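Local coordinates for Thiol:disulfide interchange protein (PDB 4OCF) that probably acts as a periplasmic disulfide oxidoreductase of the DsbA type, exchanging disulfides through a redox-active cysteine pair, at residues A[12-17]-A[144-149]. The protein carries 1 engineered substitution. Sequence-based numbering, arbitrary orientation.
Sequences TNLSKP and TDFQIN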
loop_
_atom_site.group_PDB
_atom_site.type_symbol
_atom_site.label_atom_id
_atom_site.label_comp_id
_atom_site.label_asym_id
_atom_site.label_seq_id
_atom_site.Cartn_x
_atom_site.Cartn_y
_atom_site.Cartn_z
ATOM N N THR A 12 -11.569 -7.756 -10.870
ATOM C CA THR A 12 -11.245 -8.465 -12.088
ATOM C C THR A 12 -10.278 -9.586 -11.747
ATOM O O THR A 12 -9.562 -9.517 -10.750
ATOM C CB THR A 12 -10.566 -7.529 -13.103
ATOM O OG1 THR A 12 -9.343 -7.025 -12.550
ATOM C CG2 THR A 12 -11.464 -6.354 -13.419
ATOM N N ASN A 13 -10.260 -10.613 -12.583
ATOM C CA ASN A 13 -9.313 -11.710 -12.444
ATOM C C ASN A 13 -7.941 -11.320 -12.980
ATOM O O ASN A 13 -7.834 -10.842 -14.105
ATOM C CB ASN A 13 -9.818 -12.901 -13.251
ATOM C CG ASN A 13 -10.985 -13.593 -12.610
ATOM O OD1 ASN A 13 -11.517 -13.149 -11.606
ATOM N ND2 ASN A 13 -11.403 -14.695 -13.209
ATOM N N LEU A 14 -6.880 -11.536 -12.204
ATOM C CA LEU A 14 -5.537 -11.416 -12.765
ATOM C C LEU A 14 -5.427 -12.417 -13.891
ATOM O O LEU A 14 -5.857 -13.552 -13.749
ATOM C CB LEU A 14 -4.446 -11.712 -11.738
ATOM C CG LEU A 14 -3.882 -10.505 -10.975
ATOM C CD1 LEU A 14 -4.958 -9.744 -10.250
ATOM C CD2 LEU A 14 -2.848 -10.981 -9.987
ATOM N N SER A 15 -4.829 -11.993 -14.997
ATOM C CA SER A 15 -4.600 -12.869 -16.136
ATOM C C SER A 15 -3.646 -14.012 -15.790
ATOM O O SER A 15 -3.824 -15.138 -16.234
ATOM C CB SER A 15 -3.999 -12.061 -17.273
ATOM O OG SER A 15 -3.767 -12.892 -18.392
ATOM N N LYS A 16 -2.616 -13.689 -15.011
ATOM C CA LYS A 16 -1.634 -14.660 -14.542
ATOM C C LYS A 16 -1.653 -14.608 -13.028
ATOM O O LYS A 16 -1.128 -13.664 -12.422
ATOM C CB LYS A 16 -0.245 -14.299 -15.059
ATOM C CG LYS A 16 -0.211 -13.931 -16.557
ATOM C CD LYS A 16 1.045 -13.110 -16.936
ATOM C CE LYS A 16 2.324 -13.977 -16.999
ATOM N NZ LYS A 16 3.412 -13.400 -17.861
ATOM N N PRO A 17 -2.300 -15.593 -12.405
ATOM C CA PRO A 17 -2.400 -15.639 -10.939
ATOM C C PRO A 17 -1.041 -15.830 -10.281
ATOM O O PRO A 17 -0.149 -16.427 -10.889
ATOM C CB PRO A 17 -3.298 -16.839 -10.689
ATOM C CG PRO A 17 -4.044 -17.006 -11.946
ATOM C CD PRO A 17 -3.095 -16.650 -13.032
ATOM N N THR A 144 5.505 -6.161 -10.553
ATOM C CA THR A 144 5.616 -6.886 -11.825
ATOM C C THR A 144 4.728 -8.121 -11.884
ATOM O O THR A 144 3.911 -8.294 -12.795
ATOM C CB THR A 144 7.064 -7.354 -12.011
ATOM O OG1 THR A 144 7.916 -6.218 -12.070
ATOM C CG2 THR A 144 7.231 -8.177 -13.262
ATOM N N ASP A 145 4.879 -8.987 -10.896
ATOM C CA ASP A 145 4.164 -10.263 -10.906
ATOM C C ASP A 145 2.647 -10.107 -10.782
ATOM O O ASP A 145 1.892 -10.951 -11.266
ATOM C CB ASP A 145 4.664 -11.167 -9.781
ATOM C CG ASP A 145 6.111 -11.578 -9.953
ATOM O OD1 ASP A 145 6.665 -11.436 -11.064
ATOM O OD2 ASP A 145 6.680 -12.051 -8.959
ATOM N N PHE A 146 2.192 -9.054 -10.109
ATOM C CA PHE A 146 0.750 -8.845 -9.930
ATOM C C PHE A 146 0.179 -7.956 -11.018
ATOM O O PHE A 146 -1.004 -7.625 -10.985
ATOM C CB PHE A 146 0.446 -8.205 -8.585
ATOM C CG PHE A 146 0.639 -9.119 -7.409
ATOM C CD1 PHE A 146 -0.453 -9.530 -6.657
ATOM C CD2 PHE A 146 1.898 -9.560 -7.050
ATOM C CE1 PHE A 146 -0.295 -10.361 -5.585
ATOM C CE2 PHE A 146 2.060 -10.388 -5.959
ATOM C CZ PHE A 146 0.966 -10.796 -5.231
ATOM N N GLN A 147 1.043 -7.536 -11.935
ATOM C CA GLN A 147 0.679 -6.675 -13.050
ATOM C C GLN A 147 -0.016 -5.394 -12.584
ATOM O O GLN A 147 -1.063 -5.006 -13.102
ATOM C CB GLN A 147 -0.187 -7.455 -14.047
ATOM C CG GLN A 147 0.410 -8.824 -14.431
ATOM C CD GLN A 147 -0.617 -9.775 -15.051
ATOM O OE1 GLN A 147 -1.388 -10.450 -14.343
ATOM N NE2 GLN A 147 -0.621 -9.842 -16.387
ATOM N N ILE A 148 0.579 -4.745 -11.593
ATOM C CA ILE A 148 0.054 -3.501 -11.061
ATOM C C ILE A 148 0.417 -2.312 -11.961
ATOM O O ILE A 148 1.601 -1.976 -12.133
ATOM C CB ILE A 148 0.577 -3.260 -9.637
ATOM C CG1 ILE A 148 0.178 -4.442 -8.731
ATOM C CG2 ILE A 148 0.059 -1.947 -9.088
ATOM C CD1 ILE A 148 -1.315 -4.778 -8.746
ATOM N N ASN A 149 -0.625 -1.682 -12.485
ATOM C CA ASN A 149 -0.559 -0.534 -13.402
ATOM C C ASN A 149 -0.992 0.797 -12.800
ATOM O O ASN A 149 -0.943 1.822 -13.474
ATOM C CB ASN A 149 -1.576 -0.732 -14.546
ATOM C CG ASN A 149 -1.186 -1.808 -15.497
ATOM O OD1 ASN A 149 -0.015 -1.963 -15.828
ATOM N ND2 ASN A 149 -2.173 -2.564 -15.962
HETATM O O HOH W 1 -3.768 -8.947 -14.875
#
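The carboxamide of Gln-147 lies against the chain of Lys-16, which packs over one face: Lys-16 CD sits above the nitrogen end, 3.7 Å from Gln-147 NE2, the side chains crossing at about a right angle. At the edge, close to the amide plane, Ser-15 CB approaches Gln-147 NE2 at 4.1 Å. On the opposite face a water stands over the oxygen, well out of that plane. It accepts from Ser-15 N at 3.2 Å and donates weakly to Gln-147 OE1 at 2.9 Å, linking the segments where no direct hydrogen bond crosses. Gln-147 reaches across because its chain runs extended beyond CG (chi2 162°).

The Phe-146 ring is met obliquely by Leu-14, whose CD2 lies 4.4 Å from Phe-146 CD1 and 4.0 Å from Phe-146 O. Phe-27 and Val-155 extend this apolar patch into the sheet.

Positive phi (54°) at Gln-147, the first non-helical residue, with two bonds back into the last turn, one being Gln-147 N to Thr-144 O at 3.1 Å, makes helix 130-145 end in a Schellman motif. The contact ties the loop after edge strand 11-13 to that terminus, where the chain heads into strand 153-156 of the DsbA thioredoxin fold.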